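Local structure of lipolytic enzyme (Clostridium thermocellum, 2VPT) at residues L177-E181 against I182-K186; S64-I68 against P69-S73; K193-I196 against D197-A201. The protein forms the catalytic domain of a cellulosomal family 3 carbohydrate esterase, an SGNH-type hydrolase that probably removes acetyl groups from xylan. All coordinates share one frame; numbering follows the deposited sequence. Where two conformers were deposited one is given.

Contact 1: L177-E181 against I182-K186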
loop_
_atom_site.group_PDB
_atom_site.type_symbol
_atom_site.label_atom_id
_atom_site.label_comp_id
_atom_site.label_asym_id
_atom_site.label_seq_id
_atom_site.Cartn_x
_atom_site.Cartn_y
_atom_site.Cartn_z
ATOM N N LEU A 177 10.410 -6.194 -11.388
ATOM C CA LEU A 177 10.589 -4.750 -11.597
ATOM C C LEU A 177 10.960 -4.005 -10.311
ATOM O O LEU A 177 11.926 -3.230 -10.279
ATOM C CB LEU A 177 9.296 -4.170 -12.164
ATOM C CG LEU A 177 9.194 -2.671 -12.418
ATOM C CD1 LEU A 177 10.239 -2.213 -13.430
ATOM C CD2 LEU A 177 7.791 -2.333 -12.893
ATOM N N HIS A 178 10.164 -4.223 -9.268
ATOM C CA HIS A 178 10.359 -3.563 -7.993
ATOM C C HIS A 178 11.359 -4.311 -7.137
ATOM O O HIS A 178 11.605 -5.503 -7.332
ATOM C CB HIS A 178 9.033 -3.456 -7.248
ATOM C CG HIS A 178 8.055 -2.548 -7.917
ATOM N ND1 HIS A 178 7.005 -3.021 -8.668
ATOM C CD2 HIS A 178 7.986 -1.199 -7.972
ATOM C CE1 HIS A 178 6.318 -1.995 -9.147
ATOM N NE2 HIS A 178 6.898 -0.880 -8.746
ATOM N N LEU A 179 11.923 -3.585 -6.186
ATOM C CA LEU A 179 12.923 -4.137 -5.286
ATOM C C LEU A 179 12.366 -5.223 -4.370
ATOM O O LEU A 179 11.203 -5.193 -3.974
ATOM C CB LEU A 179 13.534 -3.017 -4.432
ATOM C CG LEU A 179 14.362 -1.965 -5.169
ATOM C CD1 LEU A 179 14.583 -0.786 -4.251
ATOM C CD2 LEU A 179 15.687 -2.532 -5.695
ATOM N N SER A 180 13.237 -6.172 -4.028
ATOM C CA SER A 180 12.994 -7.123 -2.957
ATOM C C SER A 180 13.237 -6.480 -1.597
ATOM O O SER A 180 13.712 -5.344 -1.498
ATOM C CB SER A 180 13.975 -8.277 -3.096
ATOM O OG SER A 180 15.290 -7.777 -2.924
ATOM N N GLU A 181 12.957 -7.217 -0.523
ATOM C CA GLU A 181 13.276 -6.745 0.812
ATOM C C GLU A 181 14.771 -6.420 0.948
ATOM O O GLU A 181 15.146 -5.406 1.532
ATOM C CB GLU A 181 12.849 -7.806 1.830
ATOM C CG GLU A 181 12.780 -7.357 3.256
ATOM C CD GLU A 181 12.012 -8.367 4.104
ATOM O OE1 GLU A 181 12.384 -9.555 4.075
ATOM O OE2 GLU A 181 11.023 -7.989 4.772
ATOM N N ILE A 182 15.619 -7.288 0.407
ATOM C CA ILE A 182 17.052 -7.045 0.408
ATOM C C ILE A 182 17.411 -5.786 -0.379
ATOM O O ILE A 182 18.203 -4.976 0.078
ATOM C CB ILE A 182 17.825 -8.273 -0.107
ATOM C CG1 ILE A 182 17.920 -9.301 1.019
ATOM C CG2 ILE A 182 19.235 -7.886 -0.576
ATOM C CD1 ILE A 182 19.036 -9.010 2.010
ATOM N N GLY A 183 16.797 -5.601 -1.542
ATOM C CA GLY A 183 17.044 -4.413 -2.341
ATOM C C GLY A 183 16.649 -3.151 -1.597
ATOM O O GLY A 183 17.376 -2.169 -1.607
ATOM N N TYR A 184 15.494 -3.173 -0.932
ATOM C CA TYR A 184 15.080 -2.019 -0.154
ATOM C C TYR A 184 16.020 -1.718 1.014
ATOM O O TYR A 184 16.222 -0.563 1.366
ATOM C CB TYR A 184 13.638 -2.154 0.341
ATOM C CG TYR A 184 12.578 -1.825 -0.691
ATOM C CD1 TYR A 184 12.527 -0.572 -1.265
ATOM C CD2 TYR A 184 11.587 -2.730 -1.023
ATOM C CE1 TYR A 184 11.533 -0.232 -2.184
ATOM C CE2 TYR A 184 10.606 -2.417 -1.947
ATOM C CZ TYR A 184 10.582 -1.164 -2.529
ATOM O OH TYR A 184 9.587 -0.816 -3.447
ATOM N N LYS A 185 16.598 -2.759 1.612
ATOM C CA LYS A 185 17.580 -2.556 2.669
ATOM C C LYS A 185 18.823 -1.865 2.147
ATOM O O LYS A 185 19.326 -0.949 2.771
ATOM C CB LYS A 185 17.958 -3.882 3.334
ATOM C CG LYS A 185 16.988 -4.359 4.375
ATOM C CD LYS A 185 17.506 -5.616 5.048
ATOM C CE LYS A 185 18.846 -5.448 5.717
ATOM N NZ LYS A 185 19.161 -6.677 6.519
ATOM N N LYS A 186 19.305 -2.287 0.984
ATOM C CA LYS A 186 20.432 -1.588 0.353
ATOM C C LYS A 186 20.108 -0.115 0.088
ATOM O O LYS A 186 20.922 0.775 0.313
ATOM C CB LYS A 186 20.825 -2.265 -0.961
ATOM C CG LYS A 186 21.463 -3.656 -0.812
ATOM C CD LYS A 186 21.885 -4.186 -2.194
ATOM C CE LYS A 186 22.466 -5.587 -2.170
ATOM N NZ LYS A 186 22.962 -5.978 -3.515
HETATM O O HOH W 1 10.980 -0.874 -5.933
#
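Leu179 lies over the ring of Tyr184, five residues further on. Its CB sits above the ring centre, 3.8 Å from the centroid and almost on the ring normal, a CH-pi contact, while the CD1 methyl lies along the CD1-CE1 side of the ring, with Leu179 CD1 3.6 Å from Tyr184 CD1. The other methyl, CD2, passes over the bare CA of Gly183. Beyond this packing, a water bridges the pair, accepting from Leu179 N at 2.9 Å and donating to Tyr184 OH at 2.9 Å; that hydroxyl also bonds Met19 O, so the hydroxyl end of the ring is held by two partners, while Leu179 packs on its face. Ser180 caps the helix: with chi1 at 64°, OG turns back between the backbone N and carbonyl carbon and accepts a nearly straight bond from Gly183 N at 3.0 Å, while it gives its own proton to Thr170 O. The regular turn then starts with Tyr184 N to Ser180 O at 2.9 Å.

The other side is looser. Glu181, Ile182 and Lys185 are exposed; Glu181 O takes Lys185 N at 3.0 Å, but the charged ends lead away. This is a serine N-cap at the start of the last helix, two residues after His178, which bonds Ser14 and Asp175 in the probable Ser-His-Asp triad of the SGNH hydrolases.

Contact 2: S64-I68 against P69-S73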
loop_
_atom_site.group_PDB
_atom_site.type_symbol
_atom_site.label_atom_id
_atom_site.label_comp_id
_atom_site.label_asym_id
_atom_site.label_seq_id
_atom_site.Cartn_x
_atom_site.Cartn_y
_atom_site.Cartn_z
ATOM N N SER A 64 1.976 4.630 -5.693
ATOM C CA SER A 64 2.244 3.753 -6.811
ATOM C C SER A 64 1.545 4.273 -8.059
ATOM O O SER A 64 0.378 4.634 -8.016
ATOM C CB SER A 64 1.770 2.335 -6.505
ATOM O OG SER A 64 2.469 1.817 -5.390
ATOM N N GLY A 65 2.284 4.306 -9.155
ATOM C CA GLY A 65 1.737 4.716 -10.441
ATOM C C GLY A 65 1.909 6.179 -10.761
ATOM O O GLY A 65 1.651 6.580 -11.893
ATOM N N TRP A 66 2.369 6.995 -9.816
ATOM C CA TRP A 66 2.319 8.441 -10.006
ATOM C C TRP A 66 3.546 9.021 -10.679
ATOM O O TRP A 66 4.665 8.537 -10.518
ATOM C CB TRP A 66 2.065 9.186 -8.714
ATOM C CG TRP A 66 0.673 9.074 -8.190
ATOM C CD1 TRP A 66 -0.159 7.993 -8.258
ATOM C CD2 TRP A 66 -0.020 10.067 -7.430
ATOM N NE1 TRP A 66 -1.338 8.272 -7.596
ATOM C CE2 TRP A 66 -1.276 9.536 -7.083
ATOM C CE3 TRP A 66 0.300 11.366 -7.022
ATOM C CZ2 TRP A 66 -2.202 10.247 -6.333
ATOM C CZ3 TRP A 66 -0.632 12.077 -6.295
ATOM C CH2 TRP A 66 -1.871 11.525 -5.963
ATOM N N THR A 67 3.290 10.102 -11.413
ATOM C CA THR A 67 4.296 10.864 -12.129
ATOM C C THR A 67 4.545 12.195 -11.429
ATOM O O THR A 67 3.797 12.599 -10.530
ATOM C CB THR A 67 3.788 11.162 -13.544
ATOM O OG1 THR A 67 2.573 11.908 -13.419
ATOM C CG2 THR A 67 3.537 9.853 -14.322
ATOM N N ILE A 68 5.594 12.886 -11.865
ATOM C CA ILE A 68 5.917 14.206 -11.366
ATOM C C ILE A 68 4.729 15.184 -11.351
ATOM O O ILE A 68 4.468 15.798 -10.324
ATOM C CB ILE A 68 7.138 14.793 -12.134
ATOM C CG1 ILE A 68 8.417 14.084 -11.673
ATOM C CG2 ILE A 68 7.256 16.282 -11.919
ATOM C CD1 ILE A 68 9.598 14.230 -12.595
ATOM N N PRO A 69 4.021 15.356 -12.484
ATOM C CA PRO A 69 2.918 16.320 -12.442
ATOM C C PRO A 69 1.776 15.935 -11.501
ATOM O O PRO A 69 1.106 16.811 -10.943
ATOM C CB PRO A 69 2.461 16.407 -13.910
ATOM C CG PRO A 69 2.985 15.226 -14.585
ATOM C CD PRO A 69 4.245 14.832 -13.845
ATOM N N GLN A 70 1.575 14.640 -11.283
ATOM C CA GLN A 70 0.555 14.214 -10.337
ATOM C C GLN A 70 0.958 14.553 -8.898
ATOM O O GLN A 70 0.148 15.014 -8.112
ATOM C CB GLN A 70 0.283 12.730 -10.487
ATOM C CG GLN A 70 -0.304 12.348 -11.811
ATOM C CD GLN A 70 -0.513 10.873 -11.821
ATOM O OE1 GLN A 70 0.418 10.114 -12.003
ATOM N NE2 GLN A 70 -1.733 10.445 -11.512
ATOM N N ILE A 71 2.221 14.318 -8.568
ATOM C CA ILE A 71 2.759 14.773 -7.299
ATOM C C ILE A 71 2.611 16.296 -7.183
ATOM O O ILE A 71 2.117 16.798 -6.175
ATOM C CB ILE A 71 4.239 14.376 -7.127
ATOM C CG1 ILE A 71 4.385 12.848 -7.083
ATOM C CG2 ILE A 71 4.835 15.023 -5.886
ATOM C CD1 ILE A 71 3.846 12.136 -5.807
ATOM N N ALA A 72 3.021 17.031 -8.219
ATOM C CA ALA A 72 2.996 18.496 -8.171
ATOM C C ALA A 72 1.575 19.039 -7.959
ATOM O O ALA A 72 1.375 20.081 -7.305
ATOM C CB ALA A 72 3.589 19.085 -9.473
ATOM N N SER A 73 0.600 18.331 -8.520
ATOM C CA SER A 73 -0.788 18.733 -8.427
ATOM C C SER A 73 -1.332 18.711 -6.990
ATOM O O SER A 73 -2.297 19.412 -6.677
ATOM C CB SER A 73 -1.610 17.839 -9.349
ATOM O OG SER A 73 -2.878 18.381 -9.622
HETATM O O HOH W 2 0.322 8.004 -13.981
#
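Gln70 folds back from the first turn of helix 68-82 over Trp66 and Thr67, and its side chain meets something at nearly every atom. CB rests against the indole, with Gln70 CB 3.7 Å from Trp66 CE3, and also faces Thr67 O. CG passes close to the threonine hydroxyl, Gln70 CG to Thr67 OG1 being 3.3 Å. From there the chain runs extended (chi2 180°), carrying CD and the amide out over one face of the indole, the two planes 24° apart; NE2 lies above that face toward the rim. The other branch, OE1, does the polar work. It accepts from Thr67 N at 2.9 Å, the donor tilted from the carbonyl plane, and from a water at 2.9 Å that also donates to Gly65 O. Thr67 OG1 is 3.1 Å from Gln70 OE1, but whether its proton goes there is not settled.

Behind the glutamine, Ile71 CD1 reaches Trp66 CE3 at 3.8 Å, and Thr67 O receives Ile71 N at 3.0 Å in the first regular helical bond. At the far edge of the indole, Trp66 NE1 bonds Glu23 of the second subunit, which draws the tryptophan into the dimer interface.

Thr67 is the N-cap residue, and Gln70, three places on, returns a side-chain oxygen to its backbone N-H, as in one half of a capping box. An amide oxygen rather than a carboxylate thus satisfies this N-H, so the bond brings no charge of its own to the helix start.

Contact 3: K193-I196 against D197-A201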
loop_
_atom_site.group_PDB
_atom_site.type_symbol
_atom_site.label_atom_id
_atom_site.label_comp_id
_atom_site.label_asym_id
_atom_site.label_seq_id
_atom_site.Cartn_x
_atom_site.Cartn_y
_atom_site.Cartn_z
ATOM N N LYS A 193 23.408 7.015 4.367
ATOM C CA LYS A 193 24.706 7.608 3.995
ATOM C C LYS A 193 24.598 9.089 3.645
ATOM O O LYS A 193 25.379 9.923 4.110
ATOM C CB LYS A 193 25.316 6.811 2.846
ATOM C CG LYS A 193 26.572 7.427 2.222
ATOM C CD LYS A 193 27.108 6.547 1.119
ATOM C CE LYS A 193 28.236 7.250 0.377
ATOM N NZ LYS A 193 28.769 6.438 -0.720
ATOM N N TYR A 194 23.625 9.417 2.802
ATOM C CA TYR A 194 23.497 10.775 2.273
ATOM C C TYR A 194 22.708 11.735 3.156
ATOM O O TYR A 194 22.769 12.939 2.964
ATOM C CB TYR A 194 22.914 10.731 0.840
ATOM C CG TYR A 194 23.921 10.267 -0.203
ATOM C CD1 TYR A 194 24.729 11.184 -0.862
ATOM C CD2 TYR A 194 24.058 8.935 -0.547
ATOM C CE1 TYR A 194 25.652 10.778 -1.792
ATOM C CE2 TYR A 194 24.997 8.513 -1.493
ATOM C CZ TYR A 194 25.793 9.451 -2.113
ATOM O OH TYR A 194 26.730 9.074 -3.059
ATOM N N THR A 195 21.969 11.217 4.147
ATOM C CA THR A 195 21.138 12.079 4.996
ATOM C C THR A 195 21.582 12.249 6.445
ATOM O O THR A 195 21.209 13.222 7.084
ATOM C CB THR A 195 19.662 11.594 5.041
ATOM O OG1 THR A 195 19.590 10.309 5.685
ATOM C CG2 THR A 195 19.029 11.538 3.607
ATOM N N ILE A 196 22.362 11.311 6.969
ATOM C CA ILE A 196 22.572 11.272 8.428
ATOM C C ILE A 196 23.221 12.546 8.995
ATOM O O ILE A 196 22.779 13.080 10.000
ATOM C CB ILE A 196 23.330 9.997 8.869
ATOM C CG1 ILE A 196 23.393 9.910 10.400
ATOM C CG2 ILE A 196 24.731 9.951 8.298
ATOM C CD1 ILE A 196 22.029 9.892 11.105
ATOM N N ASP A 197 24.237 13.064 8.323
ATOM C CA ASP A 197 24.919 14.241 8.840
ATOM C C ASP A 197 24.014 15.459 8.874
ATOM O O ASP A 197 23.995 16.200 9.839
ATOM C CB ASP A 197 26.203 14.498 8.051
ATOM C CG ASP A 197 27.220 13.384 8.250
ATOM O OD1 ASP A 197 27.512 13.057 9.416
ATOM O OD2 ASP A 197 27.717 12.816 7.258
ATOM N N ILE A 198 23.223 15.660 7.819
ATOM C CA ILE A 198 22.304 16.773 7.790
ATOM C C ILE A 198 21.195 16.599 8.840
ATOM O O ILE A 198 20.789 17.551 9.508
ATOM C CB ILE A 198 21.722 16.953 6.366
ATOM C CG1 ILE A 198 22.839 17.483 5.434
ATOM C CG2 ILE A 198 20.521 17.870 6.409
ATOM C CD1 ILE A 198 22.671 17.173 3.943
ATOM N N LEU A 199 20.696 15.373 8.984
ATOM C CA LEU A 199 19.654 15.104 9.973
ATOM C C LEU A 199 20.137 15.335 11.398
ATOM O O LEU A 199 19.422 15.937 12.188
ATOM C CB LEU A 199 19.092 13.687 9.816
ATOM C CG LEU A 199 18.283 13.445 8.535
ATOM C CD1 LEU A 199 17.897 11.978 8.420
ATOM C CD2 LEU A 199 17.063 14.363 8.427
ATOM N N ARG A 200 21.343 14.861 11.706
ATOM C CA ARG A 200 21.915 15.099 13.031
ATOM C C ARG A 200 22.066 16.598 13.302
ATOM O O ARG A 200 21.791 17.054 14.409
ATOM C CB ARG A 200 23.243 14.353 13.198
ATOM C CG ARG A 200 23.061 12.861 13.424
ATOM C CD ARG A 200 24.332 12.173 13.905
ATOM N NE ARG A 200 25.327 12.017 12.842
ATOM C CZ ARG A 200 25.947 10.877 12.526
ATOM N NH1 ARG A 200 25.696 9.742 13.169
ATOM N NH2 ARG A 200 26.831 10.871 11.538
ATOM N N ALA A 201 22.462 17.368 12.289
ATOM C CA ALA A 201 22.565 18.827 12.444
ATOM C C ALA A 201 21.208 19.470 12.711
ATOM O O ALA A 201 21.079 20.324 13.586
ATOM C CB ALA A 201 23.228 19.450 11.228
HETATM O O HOH W 3 25.516 12.266 5.682
HETATM O O HOH W 4 23.899 14.326 5.217
#
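Three groups grip a single water oxygen between the carbonyl of Lys193 and the N-H and carboxylate of Asp197 on the last helix: the water donates to Lys193 O at 2.8 Å and to Asp197 OD2 at 2.8 Å, and accepts from Asp197 N at 3.0 Å. A second water bridges the backbone alone one residue on, donating to Tyr194 O and accepting from Ile198 N at 3.0 Å. Each stands in for a direct bond of the usual four-residue spacing, and the helix is kinked at this point. Regular bonding resumes immediately afterwards, with Leu199 N to Thr195 O and Arg200 N to Ile196 O, both nearly straight.

On the side turned toward the protein interior, Thr195 and Leu199 run alongside each other. Leu199 CD1 lies 3.6 Å from Thr195 OG1, whose hydroxyl bonds Trp191 O one turn back. With CG1 of Ile196 anti to its backbone N (chi1 -174°), that branch is brought beneath Arg200: CG1 lies over the centre of one guanidinium face, 3.5 Å from Arg200 CZ. In the same conformer Arg200 NH2 forms a salt bridge with Asp197 OD1 at 3.1 Å, reaching it from above the carboxylate plane. Asp197 in this conformer divides its oxygens, OD2 toward the bridging water and OD1 toward the arginine. Arg200 was modelled in two conformers, so its contacts with Ile196 CG1 and Asp197 OD1 describe only one of them.

Ile196 and Leu199 pack on Leu35 of helix 28-37, and Ile198 on Phe124 and Thr122 of strand 122-126. The arrangement is that of a hydrated kink in the C-terminal helix that covers the central sheet of this alpha/beta SGNH hydrolase fold.

From the N terminus, contact 2 comes first: it joins the loop after strand 59-62 to helix 68-82. Contact 1 follows much later, at the passage from the loop after helix 168-171 into helix 181-203, and contact 3 lies further along that same helix. Each is a local turn on a continuous piece of chain, so they run in series and none nests in or crosses another. Contacts 1 and 2 come within about 6 Å at their nearest atoms without touching, and both meet the second subunit. Contact 3, with no partner in another chain, is about 17 Å from contact 2 at nearest atoms and lies opposite it across the chain's centre.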